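Local coordinates for RagB/SusD domain protein (Flavobacterium johnsoniae, PDB 5J5U) that binds chitin, probably as a SusD-like outer-membrane lipoprotein that helps Flavobacterium johnsoniae capture chitin chains for uptake, at residues Asp30-His35 with Leu72-Tyr77; Pro138-Gln143 with Lys460-Ala465; Ser340-Ala345 with Thr405-Thr410; Gly364-Ile369 with Ser384-Val389. All blocks are in the same frame, centred on the assembly; numbering follows the deposited sequence.

Contact 1 (Asp30-His35 with Leu72-Tyr77); sequences DGYYQH and LWRNVY
Leu-72 meets Tyr-33 through one methyl group: CD1 lies over a face of the phenol ring, 3.9 Å from the ring centroid, displaced toward the CD1-CE1 rim in a CH-pi contact. Tyr-33 reaches it with CG between its backbone N and carbonyl carbon (chi1 69°). The hydroxyl at the far end of this ring is hydrogen-bonded to Glu-80 and Arg-114. Two residues on, Arg-74 runs out to the solvent side, where NH1 comes within 4.3 Å of Tyr-32 CE1; its guanidinium offers that ring at most a weak cation-pi attraction. NH1 also gives a weak hydrogen bond to Asn-75 OD1 (2.9 Å). Asn-75 then fills the middle of the contact. Its CB sits at the edge of the Tyr-33 ring, 3.8 Å from CD2, while its amide lies beside the Tyr-32 ring, the planes only 19° apart. ND2 donates to Asp-30 OD2; the modelled 2.4 Å is too short to be trusted as a length. Asp-30 is also the N-cap residue of helix 31-45, its OD1 accepting from Tyr-32 N at 3.1 Å, so one aspartate probably links a helix start to a neighbouring helix. The segments of helices 31-45 and 66-90 run roughly antiparallel, their axes 9.4 Å apart, and helix 98-119 packs on the second through Ile-118 and Tyr-119, which touch Leu-72.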
# COMPACT_ATOMS: atom_id res chain seq x y z
N ASP A 30 -3.59 13.58 -3.46
CA ASP A 30 -5.04 13.68 -3.31
C ASP A 30 -5.38 13.26 -1.88
O ASP A 30 -5.48 12.07 -1.57
CB ASP A 30 -5.79 12.80 -4.33
CG ASP A 30 -7.28 13.12 -4.40
OD1 ASP A 30 -7.79 13.78 -3.47
OD2 ASP A 30 -7.94 12.67 -5.37
N GLY A 31 -5.50 14.26 -1.01
CA GLY A 31 -5.74 14.03 0.40
C GLY A 31 -7.11 13.42 0.62
O GLY A 31 -7.34 12.77 1.65
N TYR A 32 -8.00 13.62 -0.35
CA TYR A 32 -9.36 13.11 -0.25
C TYR A 32 -9.39 11.58 -0.08
O TYR A 32 -10.07 11.09 0.82
CB TYR A 32 -10.19 13.54 -1.48
CG TYR A 32 -11.65 13.19 -1.36
CD1 TYR A 32 -12.18 12.09 -2.02
CD2 TYR A 32 -12.50 13.95 -0.56
CE1 TYR A 32 -13.52 11.76 -1.90
CE2 TYR A 32 -13.83 13.63 -0.44
CZ TYR A 32 -14.34 12.54 -1.10
OH TYR A 32 -15.67 12.22 -0.97
N TYR A 33 -8.65 10.81 -0.88
CA TYR A 33 -8.70 9.35 -0.64
C TYR A 33 -7.51 8.81 0.12
O TYR A 33 -7.57 7.68 0.59
CB TYR A 33 -8.87 8.54 -1.94
CG TYR A 33 -7.74 8.50 -2.93
CD1 TYR A 33 -6.60 7.74 -2.71
CD2 TYR A 33 -7.85 9.18 -4.14
CE1 TYR A 33 -5.56 7.69 -3.66
CE2 TYR A 33 -6.84 9.14 -5.09
CZ TYR A 33 -5.70 8.40 -4.85
OH TYR A 33 -4.72 8.36 -5.80
N GLN A 34 -6.45 9.59 0.26
CA GLN A 34 -5.38 9.18 1.18
C GLN A 34 -5.93 9.17 2.59
O GLN A 34 -5.62 8.29 3.39
CB GLN A 34 -4.16 10.12 1.10
CG GLN A 34 -3.38 10.01 -0.17
CD GLN A 34 -2.70 8.65 -0.33
OE1 GLN A 34 -2.46 7.93 0.65
NE2 GLN A 34 -2.39 8.30 -1.56
N HIS A 35 -6.77 10.16 2.88
CA HIS A 35 -7.36 10.23 4.20
C HIS A 35 -8.36 9.09 4.39
O HIS A 35 -8.37 8.41 5.43
CB HIS A 35 -8.04 11.61 4.40
CG HIS A 35 -8.40 11.92 5.82
ND1 HIS A 35 -9.11 13.05 6.18
CD2 HIS A 35 -8.15 11.25 6.97
CE1 HIS A 35 -9.28 13.05 7.49
NE2 HIS A 35 -8.71 11.98 8.00
N LEU A 72 -11.85 6.41 -3.13
CA LEU A 72 -10.89 5.90 -4.13
C LEU A 72 -11.56 5.75 -5.51
O LEU A 72 -11.05 6.26 -6.50
CB LEU A 72 -10.30 4.56 -3.68
CG LEU A 72 -9.17 3.95 -4.52
CD1 LEU A 72 -7.94 4.82 -4.42
CD2 LEU A 72 -8.85 2.53 -4.07
N TRP A 73 -12.71 5.07 -5.56
CA TRP A 73 -13.45 4.91 -6.81
C TRP A 73 -13.67 6.25 -7.54
O TRP A 73 -13.25 6.45 -8.69
CB TRP A 73 -14.78 4.26 -6.52
CG TRP A 73 -15.70 4.10 -7.69
CD1 TRP A 73 -16.47 5.06 -8.28
CD2 TRP A 73 -15.98 2.88 -8.39
NE1 TRP A 73 -17.19 4.52 -9.31
CE2 TRP A 73 -16.92 3.18 -9.39
CE3 TRP A 73 -15.52 1.56 -8.26
CZ2 TRP A 73 -17.41 2.21 -10.26
CZ3 TRP A 73 -16.00 0.61 -9.13
CH2 TRP A 73 -16.94 0.94 -10.12
N ARG A 74 -14.33 7.15 -6.83
CA ARG A 74 -14.73 8.43 -7.39
C ARG A 74 -13.54 9.23 -7.90
O ARG A 74 -13.59 9.78 -9.01
CB ARG A 74 -15.48 9.24 -6.35
CG ARG A 74 -15.56 10.71 -6.68
CD ARG A 74 -16.17 11.47 -5.53
NE ARG A 74 -16.62 12.79 -5.96
CZ ARG A 74 -15.88 13.90 -5.91
NH1 ARG A 74 -14.63 13.85 -5.44
NH2 ARG A 74 -16.39 15.05 -6.33
N ASN A 75 -12.44 9.27 -7.14
CA ASN A 75 -11.35 10.13 -7.55
C ASN A 75 -10.43 9.50 -8.58
O ASN A 75 -9.89 10.20 -9.46
CB ASN A 75 -10.54 10.60 -6.34
CG ASN A 75 -11.17 11.84 -5.69
OD1 ASN A 75 -12.38 12.03 -5.73
ND2 ASN A 75 -10.33 12.71 -5.17
N VAL A 76 -10.28 8.19 -8.53
CA VAL A 76 -9.53 7.54 -9.59
C VAL A 76 -10.26 7.70 -10.94
O VAL A 76 -9.65 8.08 -11.92
CB VAL A 76 -9.28 6.03 -9.29
CG1 VAL A 76 -8.95 5.28 -10.56
CG2 VAL A 76 -8.17 5.88 -8.27
N TYR A 77 -11.57 7.48 -10.98
CA TYR A 77 -12.24 7.64 -12.25
C TYR A 77 -12.36 9.11 -12.68
O TYR A 77 -12.31 9.41 -13.86
CB TYR A 77 -13.61 6.97 -12.23
CG TYR A 77 -13.49 5.47 -12.29
CD1 TYR A 77 -12.88 4.85 -13.37
CD2 TYR A 77 -13.97 4.68 -11.26
CE1 TYR A 77 -12.76 3.46 -13.43
CE2 TYR A 77 -13.85 3.30 -11.31
CZ TYR A 77 -13.24 2.70 -12.38
OH TYR A 77 -13.13 1.33 -12.40

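Contact 2 (Pro138-Gln143 with Lys460-Ala465); sequences PKYDKQ and KNYMEA
Tyr-140 packs its ring on Ala-465 of helix 459-468, an example of loop-on-helix packing within the largely helical SusD-like fold. This is the tight part. Ring atom CD2 of Tyr-140 lies 3.7 Å from Ala-465 CB, CE1 comes equally near Tyr-462 N, and OH stands at the edge of the neighbouring ring, 3.9 Å from Tyr-462 CD2. The two tyrosine side chains run alongside one another in the same direction, yet their hydroxyls part company: Tyr-140 OH bonds to Glu-454 and Tyr-462 OH to Asn-473. An alanine in place of Tyr-140 would probably open a gap beside Ala-465 and leave Glu-454 without its phenol partner. Asn-461 belongs to the packed part too: its amide lies by the loop backbone, ND2 3.2 Å from Pro-138 O, a carbonyl that accepts a hydrogen bond from Asn-458. The solvent side is looser. There Lys-139 touches the helix only lightly, and its NZ forms a salt bridge with Asp-141 OD1 (3.1 Å), approaching from above the carboxylate plane. Between loop and helix backbones a water takes the N-H of Tyr-140 at 2.9 Å and donates to Asn-461 O at 3.0 Å.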
# COMPACT_ATOMS: atom_id res chain seq x y z
N PRO A 138 -19.82 1.47 -19.12
CA PRO A 138 -18.72 0.50 -19.24
C PRO A 138 -18.95 -0.75 -18.40
O PRO A 138 -19.44 -0.66 -17.27
CB PRO A 138 -17.51 1.27 -18.71
CG PRO A 138 -18.10 2.19 -17.70
CD PRO A 138 -19.45 2.61 -18.26
N LYS A 139 -18.57 -1.90 -18.95
CA LYS A 139 -18.67 -3.17 -18.23
C LYS A 139 -17.64 -3.24 -17.11
O LYS A 139 -16.66 -2.48 -17.10
CB LYS A 139 -18.52 -4.35 -19.19
CG LYS A 139 -17.10 -4.52 -19.74
CD LYS A 139 -17.08 -5.56 -20.85
CE LYS A 139 -15.71 -5.67 -21.53
NZ LYS A 139 -14.77 -6.61 -20.82
N TYR A 140 -17.87 -4.15 -16.16
CA TYR A 140 -16.91 -4.42 -15.09
C TYR A 140 -16.07 -5.59 -15.54
O TYR A 140 -16.62 -6.64 -15.81
CB TYR A 140 -17.64 -4.75 -13.78
CG TYR A 140 -18.34 -3.57 -13.10
CD1 TYR A 140 -19.27 -2.79 -13.80
CD2 TYR A 140 -18.11 -3.27 -11.76
CE1 TYR A 140 -19.93 -1.73 -13.20
CE2 TYR A 140 -18.76 -2.21 -11.14
CZ TYR A 140 -19.66 -1.44 -11.86
OH TYR A 140 -20.29 -0.39 -11.26
N ASP A 141 -14.76 -5.41 -15.72
CA ASP A 141 -13.91 -6.55 -16.10
C ASP A 141 -13.77 -7.51 -14.92
O ASP A 141 -13.63 -7.06 -13.78
CB ASP A 141 -12.51 -6.14 -16.55
CG ASP A 141 -12.51 -5.15 -17.69
OD1 ASP A 141 -13.51 -5.03 -18.42
OD2 ASP A 141 -11.47 -4.49 -17.88
N LYS A 142 -13.79 -8.81 -15.19
CA LYS A 142 -13.43 -9.76 -14.16
C LYS A 142 -11.99 -9.51 -13.70
O LYS A 142 -11.08 -9.32 -14.53
CB LYS A 142 -13.59 -11.19 -14.68
CG LYS A 142 -15.01 -11.60 -14.94
CD LYS A 142 -15.08 -12.90 -15.72
CE LYS A 142 -14.41 -14.06 -14.97
NZ LYS A 142 -14.96 -15.40 -15.35
N GLN A 143 -11.79 -9.52 -12.38
CA GLN A 143 -10.48 -9.21 -11.81
C GLN A 143 -9.38 -10.10 -12.39
O GLN A 143 -8.28 -9.62 -12.68
CB GLN A 143 -10.50 -9.33 -10.28
CG GLN A 143 -9.17 -8.93 -9.62
CD GLN A 143 -9.19 -9.00 -8.09
OE1 GLN A 143 -9.31 -10.08 -7.50
NE2 GLN A 143 -9.04 -7.84 -7.44
N LYS A 460 -27.14 -2.34 -15.52
CA LYS A 460 -26.96 -3.69 -16.04
C LYS A 460 -25.61 -4.28 -15.66
O LYS A 460 -25.53 -5.34 -15.06
CB LYS A 460 -27.14 -3.72 -17.57
CG LYS A 460 -26.88 -5.09 -18.21
CD LYS A 460 -26.69 -4.94 -19.74
CE LYS A 460 -26.58 -6.28 -20.48
NZ LYS A 460 -25.24 -6.95 -20.33
N ASN A 461 -24.55 -3.55 -15.99
CA ASN A 461 -23.20 -4.00 -15.72
C ASN A 461 -22.93 -4.12 -14.21
O ASN A 461 -22.37 -5.12 -13.74
CB ASN A 461 -22.20 -3.06 -16.39
CG ASN A 461 -22.35 -3.06 -17.91
OD1 ASN A 461 -22.70 -4.08 -18.50
ND2 ASN A 461 -22.15 -1.90 -18.54
N TYR A 462 -23.39 -3.12 -13.45
CA TYR A 462 -23.35 -3.15 -12.00
C TYR A 462 -23.91 -4.49 -11.48
O TYR A 462 -23.22 -5.24 -10.76
CB TYR A 462 -24.14 -1.96 -11.43
CG TYR A 462 -24.32 -1.99 -9.95
CD1 TYR A 462 -25.45 -2.59 -9.38
CD2 TYR A 462 -23.38 -1.43 -9.10
CE1 TYR A 462 -25.62 -2.62 -8.01
CE2 TYR A 462 -23.54 -1.47 -7.73
CZ TYR A 462 -24.66 -2.06 -7.18
OH TYR A 462 -24.81 -2.10 -5.82
N MET A 463 -25.13 -4.80 -11.92
CA MET A 463 -25.78 -6.04 -11.51
C MET A 463 -25.04 -7.30 -11.98
O MET A 463 -25.03 -8.31 -11.26
CB MET A 463 -27.22 -6.08 -12.03
CG MET A 463 -28.17 -5.12 -11.30
SD MET A 463 -28.03 -5.26 -9.51
CE MET A 463 -28.68 -6.91 -9.24
N GLU A 464 -24.40 -7.26 -13.16
CA GLU A 464 -23.60 -8.41 -13.57
C GLU A 464 -22.45 -8.64 -12.60
O GLU A 464 -22.19 -9.80 -12.18
CB GLU A 464 -23.06 -8.28 -14.98
CG GLU A 464 -24.14 -8.36 -16.04
CD GLU A 464 -23.61 -8.36 -17.47
OE1 GLU A 464 -22.36 -8.29 -17.66
OE2 GLU A 464 -24.44 -8.44 -18.41
N ALA A 465 -21.77 -7.56 -12.22
CA ALA A 465 -20.68 -7.69 -11.23
C ALA A 465 -21.21 -8.20 -9.85
O ALA A 465 -20.58 -9.05 -9.19
CB ALA A 465 -19.94 -6.38 -11.06
O HOH W 1 -20.33 -5.60 -15.85

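Contact 3 (Ser340-Ala345 with Thr405-Thr410); sequences SQLLLA and TQLWIT
Leu-342 projects from helix 337-349 onto the surface of helix 399-410, forming the centre of an antiparallel helix pair of the kind that builds the helical, TPR-related SusD fold. The two segments run at 164° to each other with axes 10.0 Å apart, and every residue that touches is buried. Van der Waals packing carries the contact. Leu-342 CD1 settles among three residues spread over one turn of the partner helix: it lies 3.7 Å from Gln-406 CB, and it merely touches two polar atoms, the backbone N of Leu-407 and, at 3.6 Å, Thr-410 OG1. Leu-407 answers from the other helix, its CD2 resting 3.7 Å from Leu-342 CB, while its CD1 makes a longer contact of 4.2 Å with Leu-343 CD2. Leu-343 continues onto Leu-190 and Met-194 of helix 178-195, which extends the apolar layer to a third helix.

The polar groups beside this packing find their partners outside the two segments or within one helix. Gln-406 meets Leu-342 through CB; the chain bends at chi2 (-57°), and the amide beyond is held by Arg-275 at OE1 and, weakly, by the Tyr-388 hydroxyl at NE2. The buried Thr-410 OG1, although in contact with a methyl group, is hydrogen-bonded to Ser-338 OG. On the first helix Gln-341 NE2 donates to Ser-340 OG over 3.3 Å, nearly straight at 166° and close to its own amide plane.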
# COMPACT_ATOMS: atom_id res chain seq x y z
N SER A 340 10.27 -5.56 -2.70
CA SER A 340 10.69 -6.51 -3.73
C SER A 340 11.50 -7.63 -3.11
O SER A 340 11.34 -8.80 -3.48
CB SER A 340 11.51 -5.82 -4.83
OG SER A 340 12.75 -5.33 -4.36
N GLN A 341 12.35 -7.29 -2.14
CA GLN A 341 13.18 -8.32 -1.51
C GLN A 341 12.35 -9.23 -0.61
O GLN A 341 12.61 -10.43 -0.53
CB GLN A 341 14.31 -7.68 -0.70
CG GLN A 341 15.32 -6.91 -1.54
CD GLN A 341 15.78 -7.71 -2.74
OE1 GLN A 341 16.60 -8.62 -2.61
NE2 GLN A 341 15.24 -7.39 -3.92
N LEU A 342 11.34 -8.68 0.05
CA LEU A 342 10.50 -9.50 0.93
C LEU A 342 9.58 -10.43 0.10
O LEU A 342 9.37 -11.60 0.44
CB LEU A 342 9.69 -8.60 1.87
CG LEU A 342 10.49 -7.92 2.99
CD1 LEU A 342 9.64 -6.94 3.80
CD2 LEU A 342 11.11 -8.93 3.91
N LEU A 343 9.10 -9.93 -1.03
CA LEU A 343 8.33 -10.75 -1.96
C LEU A 343 9.20 -11.86 -2.54
O LEU A 343 8.77 -13.00 -2.63
CB LEU A 343 7.76 -9.89 -3.10
CG LEU A 343 6.69 -8.86 -2.70
CD1 LEU A 343 6.39 -7.92 -3.84
CD2 LEU A 343 5.43 -9.56 -2.20
N LEU A 344 10.44 -11.53 -2.90
CA LEU A 344 11.36 -12.56 -3.38
C LEU A 344 11.67 -13.59 -2.28
O LEU A 344 11.83 -14.77 -2.58
CB LEU A 344 12.66 -11.93 -3.91
CG LEU A 344 12.41 -11.31 -5.29
CD1 LEU A 344 13.63 -10.58 -5.84
CD2 LEU A 344 11.85 -12.33 -6.30
N ALA A 345 11.70 -13.17 -1.02
CA ALA A 345 11.83 -14.13 0.09
C ALA A 345 10.67 -15.13 0.05
O ALA A 345 10.89 -16.35 0.12
CB ALA A 345 11.87 -13.42 1.45
N THR A 405 4.58 -10.13 8.27
CA THR A 405 4.75 -9.10 9.30
C THR A 405 5.73 -8.01 8.84
O THR A 405 5.47 -6.79 9.00
CB THR A 405 5.25 -9.74 10.61
OG1 THR A 405 4.41 -10.86 10.94
CG2 THR A 405 5.21 -8.73 11.76
N GLN A 406 6.84 -8.44 8.24
CA GLN A 406 7.80 -7.48 7.73
C GLN A 406 7.20 -6.61 6.61
O GLN A 406 7.39 -5.40 6.58
CB GLN A 406 9.08 -8.18 7.24
CG GLN A 406 9.94 -8.71 8.36
CD GLN A 406 10.37 -7.62 9.33
OE1 GLN A 406 10.52 -6.45 8.96
NE2 GLN A 406 10.55 -8.00 10.59
N LEU A 407 6.47 -7.22 5.68
CA LEU A 407 5.82 -6.45 4.62
C LEU A 407 4.81 -5.45 5.20
O LEU A 407 4.69 -4.32 4.76
CB LEU A 407 5.12 -7.38 3.62
CG LEU A 407 5.99 -8.04 2.55
CD1 LEU A 407 5.31 -9.28 1.99
CD2 LEU A 407 6.31 -7.06 1.43
N TRP A 408 4.08 -5.91 6.20
CA TRP A 408 3.11 -5.10 6.91
C TRP A 408 3.80 -3.88 7.52
O TRP A 408 3.22 -2.78 7.58
CB TRP A 408 2.40 -5.96 7.97
CG TRP A 408 1.49 -5.23 8.88
CD1 TRP A 408 0.29 -4.67 8.55
CD2 TRP A 408 1.68 -4.99 10.28
NE1 TRP A 408 -0.27 -4.08 9.65
CE2 TRP A 408 0.56 -4.27 10.73
CE3 TRP A 408 2.68 -5.33 11.19
CZ2 TRP A 408 0.41 -3.87 12.06
CZ3 TRP A 408 2.54 -4.93 12.51
CH2 TRP A 408 1.41 -4.22 12.93
N ILE A 409 5.06 -4.05 7.94
CA ILE A 409 5.82 -2.92 8.45
C ILE A 409 6.31 -2.04 7.30
O ILE A 409 6.22 -0.82 7.35
CB ILE A 409 7.00 -3.38 9.33
CG1 ILE A 409 6.45 -4.06 10.59
CG2 ILE A 409 7.87 -2.19 9.73
CD1 ILE A 409 7.50 -4.59 11.54
N THR A 410 6.77 -2.69 6.24
CA THR A 410 7.27 -2.00 5.06
C THR A 410 6.18 -1.17 4.37
O THR A 410 6.47 -0.08 3.86
CB THR A 410 7.88 -3.04 4.09
OG1 THR A 410 9.15 -3.47 4.61
CG2 THR A 410 8.10 -2.47 2.71

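Contact 4 (Gly364-Ile369 with Ser384-Val389); sequences GVEAGI and SIDAYV
Glu-366, whose stem lies across Ile-385, nearly perpendicular, has its OE2 held by two groups: Lys-370 NZ in a salt bridge and Gln-382 NE2 in a weak hydrogen bond. Its CB and CG both lie 4.0 Å from Ile-385 CG2, so the aliphatic part packs while the carboxylate stays at the partly exposed border. There OE1 approaches Asp-386 OD1 to 4.5 Å, a like-charge pair whose repulsion is probably eased by Lys-370 and by Gln-382, which also donates to Asp-386 OD1. Inward, the contact is apolar. Ile-369 and Ile-385 run past one another in opposing senses, CG2 of the former 4.0 Å from CG1 of the latter. CD1 of Ile-369, at the end of an extended branch (chi2 168°), lies 3.9 Å from Tyr-388 CD2. An alanine at Ile-369 keeps CB but removes CG2 and CD1, and would probably open a gap between the helices facing Ile-385 and the Tyr-388 ring. The same ring receives Val-365 CG1 at its edge, 3.5 Å from CE2, and Val-389 CG2 closes on that methyl at 4.0 Å. The axes of the two segments are 10.2 Å apart and inclined at 142°. Helices 357-371 and 382-391, consecutive in the chain, thus make an antiparallel helical hairpin of the kind found in folds related to TPR.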
# COMPACT_ATOMS: atom_id res chain seq x y z
N GLY A 364 15.63 -7.46 2.70
CA GLY A 364 14.37 -6.75 2.81
C GLY A 364 14.24 -5.96 4.10
O GLY A 364 13.85 -4.78 4.08
N VAL A 365 14.53 -6.59 5.24
CA VAL A 365 14.43 -5.92 6.52
C VAL A 365 15.38 -4.72 6.61
O VAL A 365 15.01 -3.64 7.10
CB VAL A 365 14.70 -6.87 7.70
CG1 VAL A 365 14.65 -6.11 9.00
CG2 VAL A 365 13.68 -8.01 7.71
N GLU A 366 16.61 -4.91 6.14
CA GLU A 366 17.56 -3.80 6.16
C GLU A 366 17.07 -2.66 5.27
O GLU A 366 17.13 -1.47 5.64
CB GLU A 366 18.95 -4.26 5.72
CG GLU A 366 19.89 -3.11 5.37
CD GLU A 366 21.36 -3.50 5.38
OE1 GLU A 366 21.68 -4.71 5.45
OE2 GLU A 366 22.20 -2.57 5.32
N ALA A 367 16.57 -3.02 4.09
CA ALA A 367 16.07 -2.01 3.17
C ALA A 367 14.87 -1.22 3.75
O ALA A 367 14.72 -0.02 3.50
CB ALA A 367 15.70 -2.66 1.86
N GLY A 368 14.05 -1.90 4.54
CA GLY A 368 12.89 -1.28 5.15
C GLY A 368 13.29 -0.35 6.29
O GLY A 368 12.69 0.72 6.47
N ILE A 369 14.30 -0.76 7.05
CA ILE A 369 14.83 0.07 8.13
C ILE A 369 15.45 1.34 7.56
O ILE A 369 15.26 2.43 8.10
CB ILE A 369 15.86 -0.69 8.98
CG1 ILE A 369 15.20 -1.86 9.69
CG2 ILE A 369 16.48 0.24 10.04
CD1 ILE A 369 16.18 -2.82 10.33
N SER A 384 23.35 -1.61 14.67
CA SER A 384 22.04 -1.97 15.20
C SER A 384 21.24 -2.80 14.19
O SER A 384 20.58 -3.78 14.56
CB SER A 384 21.25 -0.72 15.61
OG SER A 384 20.97 0.12 14.50
N ILE A 385 21.31 -2.42 12.92
CA ILE A 385 20.63 -3.13 11.84
C ILE A 385 21.14 -4.55 11.73
O ILE A 385 20.37 -5.52 11.74
CB ILE A 385 20.80 -2.42 10.48
CG1 ILE A 385 20.25 -0.99 10.54
CG2 ILE A 385 20.15 -3.24 9.36
CD1 ILE A 385 20.42 -0.19 9.26
N ASP A 386 22.47 -4.68 11.64
CA ASP A 386 23.10 -5.98 11.51
C ASP A 386 22.77 -6.86 12.72
O ASP A 386 22.49 -8.05 12.59
CB ASP A 386 24.61 -5.81 11.35
CG ASP A 386 24.97 -4.98 10.11
OD1 ASP A 386 24.16 -4.94 9.16
OD2 ASP A 386 26.05 -4.35 10.09
N ALA A 387 22.77 -6.25 13.90
CA ALA A 387 22.48 -6.98 15.13
C ALA A 387 21.04 -7.51 15.12
O ALA A 387 20.80 -8.68 15.44
CB ALA A 387 22.71 -6.09 16.35
N TYR A 388 20.10 -6.65 14.73
CA TYR A 388 18.69 -7.03 14.68
C TYR A 388 18.41 -8.13 13.67
O TYR A 388 17.77 -9.13 13.99
CB TYR A 388 17.84 -5.80 14.36
CG TYR A 388 16.37 -6.05 14.06
CD1 TYR A 388 15.50 -6.49 15.05
CD2 TYR A 388 15.85 -5.78 12.80
CE1 TYR A 388 14.16 -6.69 14.78
CE2 TYR A 388 14.50 -5.97 12.53
CZ TYR A 388 13.67 -6.42 13.52
OH TYR A 388 12.33 -6.60 13.23
N VAL A 389 18.90 -7.93 12.45
CA VAL A 389 18.74 -8.89 11.36
C VAL A 389 19.31 -10.26 11.73
O VAL A 389 18.71 -11.31 11.45
CB VAL A 389 19.40 -8.38 10.07
CG1 VAL A 389 19.99 -9.53 9.27
CG2 VAL A 389 18.39 -7.59 9.24

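In the fold
The four contacts form two groups within the helical SusD-like fold. Contacts 3 and 4 lie on the same side of the chain's centre, 12 Å apart between centres. Contact 4 is nested in the chain loop that contact 3 closes, and where Gln-341 and Leu-342 rest on Gly-364 and Gln-406 approaches Tyr-388, helices 337-349, 357-371, 382-391 and 399-410 pack as one neighbourhood. Contacts 1 and 2, about 21 Å apart between centres, meet where Trp-73 packs on Tyr-140. Contact 1 closes first; contact 2 spans more than 300 residues, enclosing contacts 3 and 4 and bringing the C-terminal region back beside the loop that precedes helix 143-160. Contacts 2 and 4, about 45 Å between centres, are farthest apart.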